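Local atomic coordinates of tyrosinase (Aspergillus oryzae, PDB entry 6JU8), a protein that probably oxidises L-tyrosine and L-dopa to L-dopaquinone with molecular oxygen at a pair of copper ions, a step in melanin biosynthesis. Residues 263-268 with 281-286; 270-275 with 332-337; 298-303 with 323-328. The protein carries 1 engineered substitution. All coordinates share one frame; numbering follows the deposited sequence.

Contact 1: 263-268 with 281-286; sequences LALNEH and PTLQDM
The imidazole of His268 lies with one face against the backbone of Pro281 and Thr282. Thr282 CA stands over that face, 3.8 Å from the ring centroid and 22° off the ring normal, a CH-pi contact. Pro281 O sits above the same face, toward the ND1 and CE1 rim; it makes no hydrogen bond to the ring and instead accepts one from Trp270 NE1. His268 CG is held between the backbone N and the carbonyl carbon (chi1 55°), on a residue with positive phi that has just left the helix. At the NE2 side of the ring, Thr282 CG2 comes within 3.9 Å of His268 NE2, the two side chains crossing at a slant. The contact thus joins the C-terminal end of helix 258-267 to the N-terminal end of helix 283-292 within the central domain of tyrosinase. Thr282 is the N-cap of the second helix: its OG1 takes a nearly straight hydrogen bond from Asp285 N at 3.0 Å. Water 1 spans the two helix ends, donating to Leu265 O at 2.8 Å and accepting from Leu283 N at 2.9 Å, which gives this first-turn N-H a partner. On the buried side, Leu265 and Leu283 meet through single methyls, CD2 to CD2 at 4.1 Å. Helix 328-340 packs alongside, Ile331 touching Leu283 and Trp338 touching His268.

Contact 2: 270-275 with 332-337; sequences WYQNLD and HNNVHN. With CU (copper (II) ion), chain D.
Asn334 grips the 270-275 loop with both ends of its amide. OD1 accepts from Tyr271 N at 3.0 Å, with the donor in the carbonyl plane on a lone pair, while ND2 donates to Gln272 OE1 at 2.9 Å along a nearly straight path. The second bond joins the two amides tip to tip, their planes 38° apart, and ND2 also donates to Ala330 O in its own helix. The preceding residue, Asn333, gives its ND2 to Tyr271 OH at 3.0 Å, the hydroxyl lying almost in the amide plane; that hydroxyl also bonds to Glu311, whose other carboxylate oxygen takes Gln272 NE2.

The Gln272 chain bends at chi2 (88°), bringing CD over the centre of the Tyr271 ring. Asn333 CB meets the edge of the same ring, and Asn337 ND2 approaches Tyr271 CD2 at 3.7 Å. The Trp270 ring presents its edge to Asn334, CE3 lying 3.4 Å from ND2, with ring and amide planes 76° apart.

On the same helix, His332 NE2 at 2.2 Å and His336 NE2 at 1.9 Å bind a copper ion that His376 and a water also ligate. Asn333 OD1 receives a weak bond from His332 ND1, whose other acceptor is Glu329 O. Asn333 is therefore a second-shell residue, linking Tyr271 to a copper ligand, and these bonds would help fix the rotation of the imidazole and could modestly raise its donor strength toward the metal.

Contact 3: 298-303 with 323-328; sequences WGEFSS and KNWMNL
Phe301 swings its ring toward Leu328 because CG is anti to the backbone N (chi1 165°), although its CB points away from 323-328. Leu328 CG is likewise anti to its N (chi1 176°). Leu328 CB lies over one face of the phenyl ring, 4.2 Å from its centroid, in a CH-pi contact, while CD2 reaches Phe301 CZ at 4.0 Å. The ring also stacks with Trp386. The backbones are tied by one hydrogen bond, Leu328 N to Phe301 O at 2.9 Å. Asn327 CB packs 3.2 Å from Glu300 O. Beside it the indole of Trp325 offers its edge: CH2 is 3.5 Å from Glu300 O, which lies in the ring plane, and touches Glu300 CB.

Farther along the short helix, Ser302 OG and Ser302 N both donate to Trp298 O, from opposite faces of its plane. Asn327 is the N-cap of helix 328-340, its OD1 accepting from Ala330 N. The arrangement is helix N-capping combined with docking of the preceding loop on helix 298-302, at the start of the helix that carries the copper ligands His332 and His336.

Overall arrangement
All three contacts lie in the central tyrosinase domain, around helix 328-340. Contact 3 secures the start of that helix and contact 2 its middle, while contact 1 joins two other helices that lean on it. Contact 1 is largely buried, though Thr282 at its edge is exposed, and relies on a histidine face, leucine methyls and a bridging water; contact 2, partly buried with Tyr271 exposed, is dominated by amide hydrogen bonds and alone contains copper ligands; contact 3, also partly buried, mixes aromatic packing with a backbone bond. Trp270 joins contacts 1 and 2 through Pro281 and Met286. Met326 touches Met286 of contact 1 and Trp270, Gln272 and Asn334 of contact 2, drawing contact 3 against both.

Contact 1: 263-268 with 281-286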
loop_
_atom_site.group_PDB
_atom_site.type_symbol
_atom_site.label_atom_id
_atom_site.label_comp_id
_atom_site.label_asym_id
_atom_site.label_seq_id
_atom_site.Cartn_x
_atom_site.Cartn_y
_atom_site.Cartn_z
ATOM N N LEU A 263 0.100 0.215 -13.428
ATOM C CA LEU A 263 -0.372 -0.733 -14.435
ATOM C C LEU A 263 -1.457 -0.093 -15.309
ATOM O O LEU A 263 -1.436 -0.208 -16.541
ATOM C CB LEU A 263 -0.953 -1.978 -13.746
ATOM C CG LEU A 263 -1.494 -3.079 -14.651
ATOM C CD1 LEU A 263 -0.374 -3.739 -15.455
ATOM C CD2 LEU A 263 -2.214 -4.147 -13.821
ATOM N N ALA A 264 -2.430 0.572 -14.684
ATOM C CA ALA A 264 -3.520 1.198 -15.414
ATOM C C ALA A 264 -3.013 2.301 -16.336
ATOM O O ALA A 264 -3.488 2.428 -17.457
ATOM C CB ALA A 264 -4.514 1.804 -14.423
ATOM N N LEU A 265 -2.071 3.128 -15.893
ATOM C CA LEU A 265 -1.525 4.187 -16.738
ATOM C C LEU A 265 -0.950 3.604 -18.018
ATOM O O LEU A 265 -1.148 4.198 -19.085
ATOM C CB LEU A 265 -0.470 4.998 -15.991
ATOM C CG LEU A 265 -0.921 5.822 -14.797
ATOM C CD1 LEU A 265 0.332 6.298 -14.060
ATOM C CD2 LEU A 265 -1.761 7.009 -15.221
ATOM N N ASN A 266 -0.254 2.469 -17.908
ATOM C CA ASN A 266 0.405 1.894 -19.070
ATOM C C ASN A 266 -0.481 0.979 -19.885
ATOM O O ASN A 266 -0.223 0.808 -21.092
ATOM C CB ASN A 266 1.699 1.198 -18.605
ATOM C CG ASN A 266 2.688 2.247 -18.129
ATOM O OD1 ASN A 266 3.255 3.007 -18.925
ATOM N ND2 ASN A 266 2.872 2.318 -16.810
ATOM N N GLU A 267 -1.559 0.458 -19.312
ATOM C CA GLU A 267 -2.570 -0.292 -20.064
ATOM C C GLU A 267 -3.620 0.622 -20.700
ATOM O O GLU A 267 -4.283 0.183 -21.642
ATOM C CB GLU A 267 -3.276 -1.314 -19.165
ATOM C CG GLU A 267 -2.374 -2.487 -18.788
ATOM C CD GLU A 267 -3.126 -3.748 -18.434
ATOM O OE1 GLU A 267 -2.456 -4.783 -18.263
ATOM O OE2 GLU A 267 -4.367 -3.728 -18.324
ATOM N N HIS A 268 -3.741 1.843 -20.209
ATOM C CA HIS A 268 -4.617 2.888 -20.709
ATOM C C HIS A 268 -6.008 2.424 -21.100
ATOM O O HIS A 268 -6.415 2.627 -22.249
ATOM C CB HIS A 268 -3.923 3.623 -21.867
ATOM C CG HIS A 268 -3.449 2.766 -22.992
ATOM N ND1 HIS A 268 -4.261 2.285 -23.990
ATOM C CD2 HIS A 268 -2.202 2.313 -23.273
ATOM C CE1 HIS A 268 -3.559 1.547 -24.841
ATOM N NE2 HIS A 268 -2.307 1.573 -24.439
ATOM N N PRO A 281 -4.615 4.771 -28.816
ATOM C CA PRO A 281 -3.357 5.377 -28.402
ATOM C C PRO A 281 -3.010 5.071 -26.953
ATOM O O PRO A 281 -3.872 4.880 -26.108
ATOM C CB PRO A 281 -3.617 6.881 -28.545
ATOM C CG PRO A 281 -4.772 6.957 -29.498
ATOM C CD PRO A 281 -5.657 5.801 -29.095
ATOM N N THR A 282 -1.707 5.063 -26.693
ATOM C CA THR A 282 -1.236 5.112 -25.313
ATOM C C THR A 282 -1.551 6.470 -24.679
ATOM O O THR A 282 -1.943 7.421 -25.391
ATOM C CB THR A 282 0.275 4.891 -25.272
ATOM O OG1 THR A 282 0.913 5.983 -25.959
ATOM C CG2 THR A 282 0.692 3.590 -25.957
ATOM N N LEU A 283 -1.391 6.579 -23.355
ATOM C CA LEU A 283 -1.608 7.876 -22.726
ATOM C C LEU A 283 -0.616 8.904 -23.271
ATOM O O LEU A 283 -0.996 10.064 -23.461
ATOM C CB LEU A 283 -1.556 7.762 -21.207
ATOM C CG LEU A 283 -1.653 9.068 -20.413
ATOM C CD1 LEU A 283 -2.915 9.869 -20.734
ATOM C CD2 LEU A 283 -1.584 8.742 -18.908
ATOM N N GLN A 284 0.650 8.508 -23.510
ATOM C CA GLN A 284 1.585 9.507 -24.046
ATOM C C GLN A 284 1.154 9.959 -25.438
ATOM O O GLN A 284 1.204 11.159 -25.774
ATOM C CB GLN A 284 3.002 8.943 -24.087
ATOM C CG GLN A 284 4.025 9.938 -24.629
ATOM C CD GLN A 284 5.433 9.377 -24.525
ATOM O OE1 GLN A 284 5.923 8.835 -25.499
ATOM N NE2 GLN A 284 6.054 9.477 -23.356
ATOM N N ASP A 285 0.781 8.994 -26.283
ATOM C CA ASP A 285 0.393 9.404 -27.641
ATOM C C ASP A 285 -0.875 10.236 -27.643
ATOM O O ASP A 285 -1.025 11.173 -28.440
ATOM C CB ASP A 285 0.254 8.167 -28.537
ATOM C CG ASP A 285 0.036 8.614 -29.982
ATOM O OD1 ASP A 285 0.808 9.446 -30.490
ATOM O OD2 ASP A 285 -0.896 8.101 -30.602
ATOM N N MET A 286 -1.828 9.873 -26.774
ATOM C CA MET A 286 -3.069 10.675 -26.735
ATOM C C MET A 286 -2.757 12.108 -26.355
ATOM O O MET A 286 -3.344 13.070 -26.880
ATOM C CB MET A 286 -4.071 10.058 -25.747
ATOM C CG MET A 286 -5.472 10.588 -25.943
ATOM S SD MET A 286 -6.266 9.941 -27.422
ATOM C CE MET A 286 -6.919 8.398 -26.747
HETATM O O HOH W 1 -0.332 4.485 -21.725
#

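Contact 2: 270-275 with 332-337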
loop_
_atom_site.group_PDB
_atom_site.type_symbol
_atom_site.label_atom_id
_atom_site.label_comp_id
_atom_site.label_asym_id
_atom_site.label_seq_id
_atom_site.Cartn_x
_atom_site.Cartn_y
_atom_site.Cartn_z
ATOM N N TRP A 270 -9.123 3.221 -21.804
ATOM C CA TRP A 270 -9.975 4.386 -22.025
ATOM C C TRP A 270 -11.437 4.024 -21.795
ATOM O O TRP A 270 -11.859 2.955 -22.273
ATOM C CB TRP A 270 -9.854 4.892 -23.475
ATOM C CG TRP A 270 -8.417 5.171 -23.838
ATOM C CD1 TRP A 270 -7.567 4.400 -24.582
ATOM C CD2 TRP A 270 -7.656 6.326 -23.471
ATOM N NE1 TRP A 270 -6.331 5.000 -24.690
ATOM C CE2 TRP A 270 -6.365 6.185 -24.014
ATOM C CE3 TRP A 270 -7.979 7.467 -22.728
ATOM C CZ2 TRP A 270 -5.377 7.155 -23.828
ATOM C CZ3 TRP A 270 -6.979 8.416 -22.553
ATOM C CH2 TRP A 270 -5.702 8.269 -23.088
ATOM N N TYR A 271 -12.224 4.867 -21.140
ATOM C CA TYR A 271 -13.637 4.513 -20.936
ATOM C C TYR A 271 -14.486 4.835 -22.169
ATOM O O TYR A 271 -15.566 4.254 -22.371
ATOM C CB TYR A 271 -14.222 5.154 -19.677
ATOM C CG TYR A 271 -14.398 6.659 -19.688
ATOM C CD1 TYR A 271 -15.484 7.274 -20.300
ATOM C CD2 TYR A 271 -13.446 7.472 -19.075
ATOM C CE1 TYR A 271 -15.654 8.656 -20.322
ATOM C CE2 TYR A 271 -13.602 8.841 -19.090
ATOM C CZ TYR A 271 -14.693 9.432 -19.701
ATOM O OH TYR A 271 -14.810 10.812 -19.691
ATOM N N GLN A 272 -14.024 5.753 -23.006
ATOM C CA GLN A 272 -14.793 6.127 -24.193
ATOM C C GLN A 272 -14.793 5.009 -25.238
ATOM O O GLN A 272 -13.878 4.189 -25.282
ATOM C CB GLN A 272 -14.196 7.394 -24.801
ATOM C CG GLN A 272 -14.402 8.669 -24.005
ATOM C CD GLN A 272 -13.284 8.866 -22.994
ATOM O OE1 GLN A 272 -12.460 7.987 -22.726
ATOM N NE2 GLN A 272 -13.281 10.033 -22.380
ATOM N N ASN A 273 -15.848 5.006 -26.052
ATOM C CA ASN A 273 -15.963 4.121 -27.210
ATOM C C ASN A 273 -15.000 4.575 -28.304
ATOM O O ASN A 273 -15.219 5.652 -28.869
ATOM C CB ASN A 273 -17.404 4.159 -27.698
ATOM C CG ASN A 273 -17.662 3.474 -29.019
ATOM O OD1 ASN A 273 -16.840 2.685 -29.487
ATOM N ND2 ASN A 273 -18.817 3.768 -29.619
ATOM N N LEU A 274 -13.959 3.807 -28.591
ATOM C CA LEU A 274 -12.977 4.172 -29.614
ATOM C C LEU A 274 -13.191 3.361 -30.893
ATOM O O LEU A 274 -12.335 3.232 -31.778
ATOM C CB LEU A 274 -11.551 4.038 -29.101
ATOM C CG LEU A 274 -11.115 4.908 -27.917
ATOM C CD1 LEU A 274 -9.595 4.844 -27.699
ATOM C CD2 LEU A 274 -11.558 6.359 -28.060
ATOM N N ASP A 275 -14.381 2.779 -31.030
ATOM C CA ASP A 275 -14.677 2.009 -32.240
ATOM C C ASP A 275 -14.474 2.918 -33.445
ATOM O O ASP A 275 -14.942 4.065 -33.470
ATOM C CB ASP A 275 -16.093 1.449 -32.148
ATOM C CG ASP A 275 -16.463 0.366 -33.125
ATOM O OD1 ASP A 275 -15.592 -0.389 -33.613
ATOM O OD2 ASP A 275 -17.680 0.236 -33.425
ATOM N N HIS A 332 -8.011 13.877 -18.955
ATOM C CA HIS A 332 -7.946 14.103 -17.515
ATOM C C HIS A 332 -8.864 13.165 -16.744
ATOM O O HIS A 332 -8.481 12.705 -15.659
ATOM C CB HIS A 332 -8.304 15.567 -17.253
ATOM C CG HIS A 332 -9.133 15.859 -16.044
ATOM N ND1 HIS A 332 -10.512 15.739 -16.015
ATOM C CD2 HIS A 332 -8.779 16.335 -14.826
ATOM C CE1 HIS A 332 -10.954 16.116 -14.825
ATOM N NE2 HIS A 332 -9.917 16.485 -14.061
ATOM N N ASN A 333 -10.056 12.872 -17.253
ATOM C CA ASN A 333 -11.020 11.987 -16.579
ATOM C C ASN A 333 -10.471 10.577 -16.523
ATOM O O ASN A 333 -10.593 9.898 -15.494
ATOM C CB ASN A 333 -12.325 11.984 -17.383
ATOM C CG ASN A 333 -13.156 13.249 -17.284
ATOM O OD1 ASN A 333 -12.838 14.154 -16.534
ATOM N ND2 ASN A 333 -14.202 13.296 -18.110
ATOM N N ASN A 334 -9.897 10.113 -17.623
ATOM C CA ASN A 334 -9.290 8.783 -17.640
ATOM C C ASN A 334 -8.150 8.724 -16.634
ATOM O O ASN A 334 -8.020 7.742 -15.885
ATOM C CB ASN A 334 -8.814 8.463 -19.056
ATOM C CG ASN A 334 -9.954 7.990 -19.924
ATOM O OD1 ASN A 334 -10.362 6.827 -19.847
ATOM N ND2 ASN A 334 -10.455 8.865 -20.783
ATOM N N VAL A 335 -7.276 9.733 -16.591
ATOM C CA VAL A 335 -6.159 9.676 -15.641
ATOM C C VAL A 335 -6.683 9.637 -14.219
ATOM O O VAL A 335 -6.172 8.868 -13.391
ATOM C CB VAL A 335 -5.193 10.850 -15.880
ATOM C CG1 VAL A 335 -4.122 10.842 -14.809
ATOM C CG2 VAL A 335 -4.575 10.732 -17.264
ATOM N N HIS A 336 -7.730 10.401 -13.875
ATOM C CA HIS A 336 -8.354 10.270 -12.554
ATOM C C HIS A 336 -8.735 8.815 -12.266
ATOM O O HIS A 336 -8.460 8.275 -11.190
ATOM C CB HIS A 336 -9.623 11.117 -12.496
ATOM C CG HIS A 336 -9.471 12.515 -11.990
ATOM N ND1 HIS A 336 -9.298 12.791 -10.647
ATOM C CD2 HIS A 336 -9.506 13.718 -12.609
ATOM C CE1 HIS A 336 -9.243 14.093 -10.459
ATOM N NE2 HIS A 336 -9.327 14.692 -11.636
ATOM N N ASN A 337 -9.391 8.166 -13.240
ATOM C CA ASN A 337 -9.826 6.780 -13.024
ATOM C C ASN A 337 -8.627 5.869 -12.790
ATOM O O ASN A 337 -8.661 4.983 -11.917
ATOM C CB ASN A 337 -10.610 6.282 -14.237
ATOM C CG ASN A 337 -11.997 6.893 -14.308
ATOM O OD1 ASN A 337 -12.518 7.397 -13.321
ATOM N ND2 ASN A 337 -12.570 6.805 -15.506
HETATM CU CU CU D . -9.469 16.557 -11.928
HETATM O O HOH W 2 -11.353 17.595 -11.197
#

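Contact 3: 298-303 with 323-328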
loop_
_atom_site.group_PDB
_atom_site.type_symbol
_atom_site.label_atom_id
_atom_site.label_comp_id
_atom_site.label_asym_id
_atom_site.label_seq_id
_atom_site.Cartn_x
_atom_site.Cartn_y
_atom_site.Cartn_z
ATOM N N TRP A 298 -11.224 26.382 -28.938
ATOM C CA TRP A 298 -11.208 26.309 -27.490
ATOM C C TRP A 298 -12.270 25.346 -26.975
ATOM O O TRP A 298 -12.024 24.541 -26.057
ATOM C CB TRP A 298 -11.421 27.695 -26.832
ATOM C CG TRP A 298 -11.500 27.548 -25.330
ATOM C CD1 TRP A 298 -12.649 27.549 -24.575
ATOM C CD2 TRP A 298 -10.419 27.344 -24.421
ATOM N NE1 TRP A 298 -12.338 27.369 -23.247
ATOM C CE2 TRP A 298 -10.975 27.241 -23.133
ATOM C CE3 TRP A 298 -9.025 27.247 -24.582
ATOM C CZ2 TRP A 298 -10.187 27.041 -21.996
ATOM C CZ3 TRP A 298 -8.249 27.044 -23.453
ATOM C CH2 TRP A 298 -8.828 26.946 -22.186
ATOM N N GLY A 299 -13.476 25.423 -27.530
ATOM C CA GLY A 299 -14.578 24.576 -27.053
ATOM C C GLY A 299 -14.191 23.108 -27.171
ATOM O O GLY A 299 -14.418 22.293 -26.253
ATOM N N GLU A 300 -13.652 22.724 -28.333
ATOM C CA GLU A 300 -13.323 21.334 -28.614
ATOM C C GLU A 300 -12.159 20.851 -27.758
ATOM O O GLU A 300 -12.104 19.671 -27.393
ATOM C CB GLU A 300 -12.915 21.139 -30.078
ATOM C CG GLU A 300 -13.930 21.535 -31.114
ATOM C CD GLU A 300 -13.290 21.405 -32.498
ATOM O OE1 GLU A 300 -13.733 20.516 -33.234
ATOM O OE2 GLU A 300 -12.398 22.197 -32.854
ATOM N N PHE A 301 -11.187 21.733 -27.505
ATOM C CA PHE A 301 -10.005 21.381 -26.707
ATOM C C PHE A 301 -10.393 21.189 -25.243
ATOM O O PHE A 301 -9.923 20.266 -24.579
ATOM C CB PHE A 301 -8.970 22.504 -26.825
ATOM C CG PHE A 301 -7.891 22.436 -25.784
ATOM C CD1 PHE A 301 -6.841 21.530 -25.916
ATOM C CD2 PHE A 301 -7.942 23.252 -24.662
ATOM C CE1 PHE A 301 -5.875 21.394 -24.933
ATOM C CE2 PHE A 301 -6.955 23.147 -23.696
ATOM C CZ PHE A 301 -5.932 22.230 -23.835
ATOM N N SER A 302 -11.213 22.098 -24.729
ATOM C CA SER A 302 -11.336 22.301 -23.295
ATOM C C SER A 302 -12.260 21.333 -22.571
ATOM O O SER A 302 -12.101 21.178 -21.347
ATOM C CB SER A 302 -11.866 23.734 -22.992
ATOM O OG SER A 302 -13.150 23.921 -23.561
ATOM N N SER A 303 -13.248 20.747 -23.246
ATOM C CA SER A 303 -14.321 20.106 -22.471
ATOM C C SER A 303 -14.981 18.961 -23.203
ATOM O O SER A 303 -15.148 18.992 -24.434
ATOM C CB SER A 303 -15.395 21.154 -22.113
ATOM O OG SER A 303 -16.426 20.614 -21.306
ATOM N N LYS A 323 -12.388 12.249 -33.563
ATOM C CA LYS A 323 -11.650 12.001 -34.798
ATOM C C LYS A 323 -10.178 11.758 -34.471
ATOM O O LYS A 323 -9.321 12.572 -34.794
ATOM N N ASN A 324 -9.883 10.640 -33.812
ATOM C CA ASN A 324 -8.509 10.224 -33.596
ATOM C C ASN A 324 -7.769 11.189 -32.674
ATOM O O ASN A 324 -6.541 11.195 -32.593
ATOM C CB ASN A 324 -7.793 10.047 -34.929
ATOM C CG ASN A 324 -8.352 8.833 -35.662
ATOM O OD1 ASN A 324 -8.819 7.864 -35.063
ATOM N ND2 ASN A 324 -8.308 8.888 -36.987
ATOM N N TRP A 325 -8.502 11.981 -31.905
ATOM C CA TRP A 325 -7.902 12.724 -30.791
ATOM C C TRP A 325 -8.970 12.858 -29.707
ATOM O O TRP A 325 -10.164 12.748 -29.985
ATOM C CB TRP A 325 -7.354 14.094 -31.206
ATOM C CG TRP A 325 -8.405 15.023 -31.742
ATOM C CD1 TRP A 325 -8.811 15.126 -33.045
ATOM C CD2 TRP A 325 -9.186 15.962 -30.997
ATOM N NE1 TRP A 325 -9.796 16.074 -33.158
ATOM C CE2 TRP A 325 -10.049 16.600 -31.921
ATOM C CE3 TRP A 325 -9.272 16.340 -29.656
ATOM C CZ2 TRP A 325 -10.970 17.588 -31.553
ATOM C CZ3 TRP A 325 -10.182 17.320 -29.290
ATOM C CH2 TRP A 325 -11.018 17.934 -30.236
ATOM N N MET A 326 -8.512 13.141 -28.498
ATOM C CA MET A 326 -9.381 13.251 -27.331
ATOM C C MET A 326 -9.133 14.581 -26.627
ATOM O O MET A 326 -7.977 14.982 -26.483
ATOM C CB MET A 326 -9.090 12.081 -26.386
ATOM C CG MET A 326 -9.909 12.076 -25.110
ATOM S SD MET A 326 -9.604 10.585 -24.154
ATOM C CE MET A 326 -10.362 9.327 -25.166
ATOM N N ASN A 327 -10.184 15.275 -26.192
ATOM C CA ASN A 327 -10.025 16.583 -25.557
ATOM C C ASN A 327 -9.346 16.495 -24.183
ATOM O O ASN A 327 -9.225 15.435 -23.565
ATOM C CB ASN A 327 -11.393 17.266 -25.473
ATOM C CG ASN A 327 -12.333 16.595 -24.511
ATOM O OD1 ASN A 327 -12.183 16.722 -23.302
ATOM N ND2 ASN A 327 -13.330 15.872 -25.029
ATOM N N LEU A 328 -8.905 17.654 -23.685
ATOM C CA LEU A 328 -8.182 17.745 -22.428
ATOM C C LEU A 328 -8.951 17.159 -21.245
ATOM O O LEU A 328 -8.423 16.411 -20.408
ATOM C CB LEU A 328 -7.922 19.229 -22.115
ATOM C CG LEU A 328 -7.243 19.518 -20.773
ATOM C CD1 LEU A 328 -5.754 19.197 -20.875
ATOM C CD2 LEU A 328 -7.467 20.971 -20.378
#